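Local coordinates for protein Atg5 (Kluyveromyces marxianus, PDB 3VQI) that takes part in autophagic vesicle formation and cytoplasm-to-vacuole transport, and is required for selective autophagic degradation of the nucleus, at residues Ile26-Ile40 and Thr54-Pro66. Sequence-based numbering, arbitrary orientation.
Sequences IVVPNTTLADKSCHI and TVVRKLADTIKVP. With SO4 (sulfate ion), chain G.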
ATOM      1  N   ILE A  26     -11.610  -0.144  23.329  1.00 54.33           N
ATOM      2  CA  ILE A  26     -10.610   0.528  24.163  1.00 55.20           C
ATOM      3  C   ILE A  26     -10.862   1.993  24.513  1.00 56.33           C
ATOM      4  O   ILE A  26     -10.100   2.587  25.283  1.00 55.17           O
ATOM      5  CB  ILE A  26      -9.194   0.432  23.522  1.00 54.49           C
ATOM      6  CG1 ILE A  26      -9.161   1.216  22.201  1.00 53.49           C
ATOM      7  CG2 ILE A  26      -8.824  -1.024  23.287  1.00 50.92           C
ATOM      8  CD1 ILE A  26      -7.782   1.318  21.572  1.00 51.74           C
ATOM      9  N   VAL A  27     -11.917   2.577  23.960  1.00 56.71           N
ATOM     10  CA  VAL A  27     -12.218   3.974  24.242  1.00 60.65           C
ATOM     11  C   VAL A  27     -12.672   4.189  25.684  1.00 63.81           C
ATOM     12  O   VAL A  27     -13.216   3.280  26.314  1.00 65.07           O
ATOM     13  CB  VAL A  27     -13.317   4.501  23.299  1.00 60.41           C
ATOM     14  CG1 VAL A  27     -14.641   3.826  23.617  1.00 61.44           C
ATOM     15  CG2 VAL A  27     -13.434   6.009  23.415  1.00 57.33           C
ATOM     16  N   VAL A  28     -12.437   5.392  26.209  1.00 67.63           N
ATOM     17  CA  VAL A  28     -12.861   5.720  27.567  1.00 70.52           C
ATOM     18  C   VAL A  28     -14.381   5.882  27.565  1.00 72.96           C
ATOM     19  O   VAL A  28     -14.955   6.497  26.657  1.00 71.98           O
ATOM     20  CB  VAL A  28     -12.228   7.030  28.076  1.00 69.87           C
ATOM     21  CG1 VAL A  28     -10.733   6.851  28.250  1.00 69.24           C
ATOM     22  CG2 VAL A  28     -12.522   8.158  27.113  1.00 70.86           C
ATOM     23  N   PRO A  29     -15.051   5.323  28.588  1.00 75.55           N
ATOM     24  CA  PRO A  29     -16.506   5.362  28.767  1.00 76.64           C
ATOM     25  C   PRO A  29     -17.218   6.630  28.298  1.00 77.92           C
ATOM     26  O   PRO A  29     -16.882   7.744  28.709  1.00 77.17           O
ATOM     27  CB  PRO A  29     -16.663   5.117  30.260  1.00 77.48           C
ATOM     28  CG  PRO A  29     -15.583   4.099  30.517  1.00 77.20           C
ATOM     29  CD  PRO A  29     -14.402   4.683  29.751  1.00 76.64           C
ATOM     30  N   ASN A  30     -18.204   6.426  27.428  1.00 79.59           N
ATOM     31  CA  ASN A  30     -19.033   7.489  26.864  1.00 81.27           C
ATOM     32  C   ASN A  30     -18.361   8.846  26.645  1.00 82.48           C
ATOM     33  O   ASN A  30     -18.605   9.800  27.387  1.00 83.11           O
ATOM     34  CB  ASN A  30     -20.291   7.669  27.722  1.00 81.98           C
ATOM     35  N   THR A  31     -17.511   8.929  25.628  1.00 83.50           N
ATOM     36  CA  THR A  31     -16.857  10.187  25.292  1.00 83.34           C
ATOM     37  C   THR A  31     -17.353  10.549  23.903  1.00 83.45           C
ATOM     38  O   THR A  31     -17.620   9.666  23.086  1.00 82.76           O
ATOM     39  CB  THR A  31     -15.329  10.063  25.291  1.00 83.74           C
ATOM     40  OG1 THR A  31     -14.954   8.783  24.775  1.00 83.61           O
ATOM     41  CG2 THR A  31     -14.790  10.234  26.703  1.00 83.69           C
ATOM     42  N   THR A  32     -17.494  11.847  23.655  1.00 83.36           N
ATOM     43  CA  THR A  32     -18.002  12.356  22.383  1.00 83.63           C
ATOM     44  C   THR A  32     -17.259  11.848  21.157  1.00 82.58           C
ATOM     45  O   THR A  32     -16.046  11.632  21.195  1.00 81.81           O
ATOM     46  CB  THR A  32     -17.977  13.906  22.357  1.00 84.64           C
ATOM     47  OG1 THR A  32     -18.762  14.409  23.444  1.00 86.98           O
ATOM     48  CG2 THR A  32     -18.548  14.436  21.046  1.00 84.78           C
ATOM     49  N   LEU A  33     -18.002  11.665  20.070  1.00 80.95           N
ATOM     50  CA  LEU A  33     -17.426  11.200  18.816  1.00 79.96           C
ATOM     51  C   LEU A  33     -16.320  12.153  18.369  1.00 79.62           C
ATOM     52  O   LEU A  33     -15.234  11.723  17.983  1.00 80.07           O
ATOM     53  CB  LEU A  33     -18.508  11.119  17.733  1.00 79.14           C
ATOM     54  CG  LEU A  33     -18.019  10.875  16.302  1.00 78.68           C
ATOM     55  CD1 LEU A  33     -17.215   9.592  16.264  1.00 79.10           C
ATOM     56  CD2 LEU A  33     -19.199  10.799  15.341  1.00 77.69           C
ATOM     57  N   ALA A  34     -16.598  13.449  18.427  1.00 78.30           N
ATOM     58  CA  ALA A  34     -15.618  14.438  18.021  1.00 77.65           C
ATOM     59  C   ALA A  34     -14.301  14.217  18.750  1.00 77.09           C
ATOM     60  O   ALA A  34     -13.231  14.289  18.147  1.00 78.90           O
ATOM     61  CB  ALA A  34     -16.141  15.840  18.299  1.00 77.86           C
ATOM     62  N   ASP A  35     -14.378  13.934  20.043  1.00 75.18           N
ATOM     63  CA  ASP A  35     -13.179  13.719  20.843  1.00 74.50           C
ATOM     64  C   ASP A  35     -12.391  12.443  20.530  1.00 73.02           C
ATOM     65  O   ASP A  35     -11.172  12.403  20.710  1.00 72.34           O
ATOM     66  CB  ASP A  35     -13.538  13.728  22.333  1.00 76.91           C
ATOM     67  CG  ASP A  35     -13.576  15.128  22.922  1.00 79.15           C
ATOM     68  OD1 ASP A  35     -14.367  15.968  22.433  1.00 80.60           O
ATOM     69  OD2 ASP A  35     -12.811  15.387  23.880  1.00 79.29           O
ATOM     70  N   LYS A  36     -13.079  11.402  20.070  1.00 71.36           N
ATOM     71  CA  LYS A  36     -12.420  10.134  19.767  1.00 69.23           C
ATOM     72  C   LYS A  36     -12.149   9.964  18.275  1.00 67.18           C
ATOM     73  O   LYS A  36     -11.896   8.860  17.796  1.00 65.94           O
ATOM     74  CB  LYS A  36     -13.268   8.968  20.288  1.00 69.21           C
ATOM     75  CG  LYS A  36     -14.622   8.830  19.617  1.00 69.40           C
ATOM     76  CD  LYS A  36     -15.415   7.690  20.227  1.00 71.53           C
ATOM     77  CE  LYS A  36     -16.814   7.601  19.624  1.00 72.15           C
ATOM     78  NZ  LYS A  36     -17.632   6.549  20.296  1.00 72.43           N
ATOM     79  N   SER A  37     -12.199  11.067  17.546  1.00 65.48           N
ATOM     80  CA  SER A  37     -11.953  11.033  16.117  1.00 65.84           C
ATOM     81  C   SER A  37     -10.862  12.007  15.719  1.00 65.50           C
ATOM     82  O   SER A  37     -10.444  12.849  16.507  1.00 65.62           O
ATOM     83  CB  SER A  37     -13.225  11.382  15.345  1.00 65.44           C
ATOM     84  OG  SER A  37     -14.196  10.362  15.464  1.00 69.56           O
ATOM     85  N   CYS A  38     -10.406  11.871  14.482  1.00 65.32           N
ATOM     86  CA  CYS A  38      -9.394  12.746  13.912  1.00 64.97           C
ATOM     87  C   CYS A  38      -9.333  12.410  12.433  1.00 64.88           C
ATOM     88  O   CYS A  38      -9.376  11.247  12.052  1.00 65.41           O
ATOM     89  CB  CYS A  38      -8.026  12.541  14.580  1.00 64.22           C
ATOM     90  SG  CYS A  38      -7.109  11.068  14.101  1.00 63.93           S
ATOM     91  N   HIS A  39      -9.279  13.435  11.595  1.00 65.78           N
ATOM     92  CA  HIS A  39      -9.217  13.219  10.160  1.00 65.51           C
ATOM     93  C   HIS A  39      -7.819  13.562   9.697  1.00 63.47           C
ATOM     94  O   HIS A  39      -7.263  14.591  10.069  1.00 62.66           O
ATOM     95  CB  HIS A  39     -10.240  14.098   9.437  1.00 68.58           C
ATOM     96  CG  HIS A  39     -11.589  14.089  10.079  1.00 73.66           C
ATOM     97  ND1 HIS A  39     -11.864  14.782  11.240  1.00 75.82           N
ATOM     98  CD2 HIS A  39     -12.724  13.420   9.764  1.00 75.45           C
ATOM     99  CE1 HIS A  39     -13.108  14.540  11.612  1.00 77.33           C
ATOM    100  NE2 HIS A  39     -13.653  13.716  10.734  1.00 77.64           N
ATOM    101  N   ILE A  40      -7.239  12.684   8.896  1.00 61.05           N
ATOM    102  CA  ILE A  40      -5.912  12.936   8.397  1.00 59.61           C
ATOM    103  C   ILE A  40      -5.866  12.551   6.944  1.00 58.54           C
ATOM    104  O   ILE A  40      -6.523  11.599   6.526  1.00 58.80           O
ATOM    105  CB  ILE A  40      -4.882  12.137   9.175  1.00 59.67           C
ATOM    106  CG1 ILE A  40      -5.139  10.653   8.996  1.00 60.33           C
ATOM    107  CG2 ILE A  40      -4.975  12.490  10.654  1.00 61.40           C
ATOM    108  CD1 ILE A  40      -4.187   9.805   9.796  1.00 65.09           C
ATOM    109  N   THR A  54       1.082   8.972  14.952  1.00 53.49           N
ATOM    110  CA  THR A  54       0.425  10.269  14.887  1.00 51.63           C
ATOM    111  C   THR A  54      -1.008  10.079  15.356  1.00 50.70           C
ATOM    112  O   THR A  54      -1.515  10.846  16.175  1.00 50.93           O
ATOM    113  CB  THR A  54       0.404  10.796  13.446  1.00 52.51           C
ATOM    114  OG1 THR A  54       1.719  10.700  12.892  1.00 51.06           O
ATOM    115  CG2 THR A  54      -0.084  12.239  13.400  1.00 50.91           C
ATOM    116  N   VAL A  55      -1.657   9.049  14.827  1.00 48.39           N
ATOM    117  CA  VAL A  55      -3.034   8.755  15.197  1.00 46.46           C
ATOM    118  C   VAL A  55      -3.109   8.414  16.679  1.00 46.87           C
ATOM    119  O   VAL A  55      -3.998   8.883  17.391  1.00 46.60           O
ATOM    120  CB  VAL A  55      -3.583   7.623  14.332  1.00 45.60           C
ATOM    121  CG1 VAL A  55      -4.858   7.053  14.916  1.00 46.77           C
ATOM    122  CG2 VAL A  55      -3.867   8.170  12.966  1.00 45.30           C
ATOM    123  N   VAL A  56      -2.161   7.624  17.162  1.00 47.76           N
ATOM    124  CA  VAL A  56      -2.167   7.280  18.567  1.00 49.39           C
ATOM    125  C   VAL A  56      -2.035   8.545  19.412  1.00 51.40           C
ATOM    126  O   VAL A  56      -2.780   8.733  20.365  1.00 51.98           O
ATOM    127  CB  VAL A  56      -1.039   6.300  18.899  1.00 48.87           C
ATOM    128  CG1 VAL A  56      -0.834   6.232  20.399  1.00 46.77           C
ATOM    129  CG2 VAL A  56      -1.392   4.915  18.350  1.00 49.41           C
ATOM    130  N   ARG A  57      -1.099   9.415  19.046  1.00 53.86           N
ATOM    131  CA  ARG A  57      -0.870  10.669  19.765  1.00 54.01           C
ATOM    132  C   ARG A  57      -2.154  11.500  19.847  1.00 52.82           C
ATOM    133  O   ARG A  57      -2.602  11.865  20.929  1.00 52.19           O
ATOM    134  CB  ARG A  57       0.212  11.501  19.053  1.00 56.66           C
ATOM    135  CG  ARG A  57       0.761  12.706  19.858  1.00 58.87           C
ATOM    136  CD  ARG A  57       1.123  13.943  18.990  1.00 60.28           C
ATOM    137  NE  ARG A  57       1.607  13.645  17.633  1.00 61.60           N
ATOM    138  CZ  ARG A  57       2.630  12.843  17.342  1.00 61.65           C
ATOM    139  NH1 ARG A  57       3.302  12.236  18.307  1.00 65.12           N
ATOM    140  NH2 ARG A  57       2.987  12.647  16.082  1.00 62.22           N
ATOM    141  N   LYS A  58      -2.747  11.793  18.699  1.00 52.29           N
ATOM    142  CA  LYS A  58      -3.950  12.610  18.673  1.00 53.53           C
ATOM    143  C   LYS A  58      -5.107  12.085  19.505  1.00 54.83           C
ATOM    144  O   LYS A  58      -5.940  12.871  19.964  1.00 55.82           O
ATOM    145  CB  LYS A  58      -4.457  12.796  17.246  1.00 53.62           C
ATOM    146  CG  LYS A  58      -3.632  13.700  16.368  1.00 55.31           C
ATOM    147  CD  LYS A  58      -4.440  14.087  15.131  1.00 57.36           C
ATOM    148  CE  LYS A  58      -3.550  14.476  13.957  1.00 58.97           C
ATOM    149  NZ  LYS A  58      -3.490  15.946  13.721  1.00 59.44           N
ATOM    150  N   LEU A  59      -5.167  10.770  19.701  1.00 54.67           N
ATOM    151  CA  LEU A  59      -6.273  10.174  20.445  1.00 52.77           C
ATOM    152  C   LEU A  59      -5.873   9.547  21.768  1.00 53.85           C
ATOM    153  O   LEU A  59      -6.706   8.935  22.428  1.00 56.24           O
ATOM    154  CB  LEU A  59      -6.979   9.123  19.575  1.00 49.77           C
ATOM    155  CG  LEU A  59      -7.308   9.551  18.139  1.00 49.06           C
ATOM    156  CD1 LEU A  59      -7.934   8.394  17.371  1.00 46.33           C
ATOM    157  CD2 LEU A  59      -8.246  10.756  18.156  1.00 47.36           C
ATOM    158  N   ALA A  60      -4.612   9.700  22.164  1.00 54.57           N
ATOM    159  CA  ALA A  60      -4.140   9.122  23.422  1.00 56.51           C
ATOM    160  C   ALA A  60      -5.043   9.480  24.603  1.00 58.90           C
ATOM    161  O   ALA A  60      -5.159   8.714  25.562  1.00 58.59           O
ATOM    162  CB  ALA A  60      -2.726   9.577  23.708  1.00 54.19           C
ATOM    163  N   ASP A  61      -5.682  10.642  24.523  1.00 60.73           N
ATOM    164  CA  ASP A  61      -6.565  11.122  25.582  1.00 63.83           C
ATOM    165  C   ASP A  61      -7.842  10.318  25.740  1.00 64.34           C
ATOM    166  O   ASP A  61      -8.365  10.179  26.846  1.00 62.96           O
ATOM    167  CB  ASP A  61      -6.941  12.583  25.326  1.00 66.19           C
ATOM    168  CG  ASP A  61      -6.082  13.548  26.104  1.00 69.35           C
ATOM    169  OD1 ASP A  61      -5.034  13.108  26.638  1.00 70.36           O
ATOM    170  OD2 ASP A  61      -6.454  14.746  26.177  1.00 70.85           O
ATOM    171  N   THR A  62      -8.338   9.798  24.627  1.00 64.59           N
ATOM    172  CA  THR A  62      -9.576   9.039  24.610  1.00 65.21           C
ATOM    173  C   THR A  62      -9.370   7.544  24.766  1.00 64.75           C
ATOM    174  O   THR A  62     -10.330   6.778  24.795  1.00 65.65           O
ATOM    175  CB  THR A  62     -10.329   9.324  23.307  1.00 66.86           C
ATOM    176  OG1 THR A  62     -10.615  10.729  23.239  1.00 71.77           O
ATOM    177  CG2 THR A  62     -11.626   8.556  23.243  1.00 68.60           C
ATOM    178  N   ILE A  63      -8.123   7.115  24.878  1.00 64.75           N
ATOM    179  CA  ILE A  63      -7.854   5.694  25.029  1.00 64.43           C
ATOM    180  C   ILE A  63      -7.859   5.325  26.501  1.00 64.94           C
ATOM    181  O   ILE A  63      -7.050   5.833  27.278  1.00 64.34           O
ATOM    182  CB  ILE A  63      -6.501   5.302  24.381  1.00 63.31           C
ATOM    183  CG1 ILE A  63      -6.701   4.988  22.896  1.00 63.56           C
ATOM    184  CG2 ILE A  63      -5.930   4.072  25.058  1.00 63.46           C
ATOM    185  CD1 ILE A  63      -7.341   6.089  22.091  1.00 62.53           C
ATOM    186  N   LYS A  64      -8.772   4.431  26.875  1.00 65.80           N
ATOM    187  CA  LYS A  64      -8.905   4.000  28.265  1.00 66.98           C
ATOM    188  C   LYS A  64      -7.850   2.978  28.664  1.00 66.46           C
ATOM    189  O   LYS A  64      -7.403   2.942  29.810  1.00 66.90           O
ATOM    190  CB  LYS A  64     -10.300   3.393  28.504  1.00 69.04           C
ATOM    191  CG  LYS A  64     -10.435   1.921  28.070  1.00 70.54           C
ATOM    192  CD  LYS A  64     -11.846   1.371  28.279  1.00 71.11           C
ATOM    193  CE  LYS A  64     -11.898  -0.142  28.049  1.00 72.71           C
ATOM    194  NZ  LYS A  64     -13.265  -0.721  28.253  1.00 73.01           N
ATOM    195  N   VAL A  65      -7.454   2.146  27.711  1.00 65.69           N
ATOM    196  CA  VAL A  65      -6.479   1.090  27.965  1.00 65.25           C
ATOM    197  C   VAL A  65      -5.051   1.632  28.048  1.00 64.15           C
ATOM    198  O   VAL A  65      -4.748   2.681  27.488  1.00 64.91           O
ATOM    199  CB  VAL A  65      -6.580   0.005  26.846  1.00 65.75           C
ATOM    200  CG1 VAL A  65      -5.850  -1.263  27.256  1.00 66.15           C
ATOM    201  CG2 VAL A  65      -8.047  -0.308  26.564  1.00 65.75           C
ATOM    202  N   PRO A  66      -4.169   0.946  28.791  1.00 63.33           N
ATOM    203  CA  PRO A  66      -2.772   1.381  28.923  1.00 63.30           C
ATOM    204  C   PRO A  66      -1.903   0.750  27.833  1.00 63.27           C
ATOM    205  O   PRO A  66      -2.168  -0.373  27.404  1.00 63.01           O
ATOM    206  CB  PRO A  66      -2.390   0.873  30.304  1.00 62.46           C
ATOM    207  CG  PRO A  66      -3.118  -0.419  30.362  1.00 62.06           C
ATOM    208  CD  PRO A  66      -4.492  -0.042  29.837  1.00 62.96           C
TER
HETATM  209  S   SO4 G 302      -9.478  16.620  13.540  1.00114.82           S
HETATM  210  O1  SO4 G 302     -10.754  15.884  13.461  1.00114.66           O
HETATM  211  O2  SO4 G 302      -9.012  16.664  14.941  1.00113.89           O
HETATM  212  O3  SO4 G 302      -8.456  15.947  12.716  1.00114.43           O
HETATM  213  O4  SO4 G 302      -9.695  17.989  13.037  1.00115.24           O
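T62 buries more surface in this contact than any other residue, held at both its backbone and its side chain by the loop that precedes strand 37-43. Its carbonyl O accepts the N-H of V28 at 2.9 Å; with a less surely placed bond from K64 N to the O of I26, the two backbones meet in a single bridge between V27 and I63. The hydroxyl of T62, beside its own backbone N (chi1 -60°), turns instead to the O of D35 at 3.1 Å, approaching from above that carbonyl's plane. The methyl CG2 of T62 rests 3.4 Å from CB of K36. With alanine in place of T62, the D35 carbonyl would probably lose this donor and a gap would open beside CB of K36.

I26 lies at the other end of the bridge. Its CB and CG2 meet CG2 of V65, the two side chains crossing at about a right angle, while CD1 runs alongside CG1 of I63, 4.0 Å away; W74 of strand 74-78 touches both isoleucines. Further along, where strand 37-43 runs beside helix 48-59, CD2 of L59 packs 4.0 Å from CB of C38, and CD1 of I40 meets CG2 of V55 at 3.6 Å, seating the helix on the edge strand of the ubiquitin-like sheet. The contact thus illustrates a division of labour: helix and strand meet through apolar groups, whereas the loops are joined by hydrogen bonds and apolar packing together.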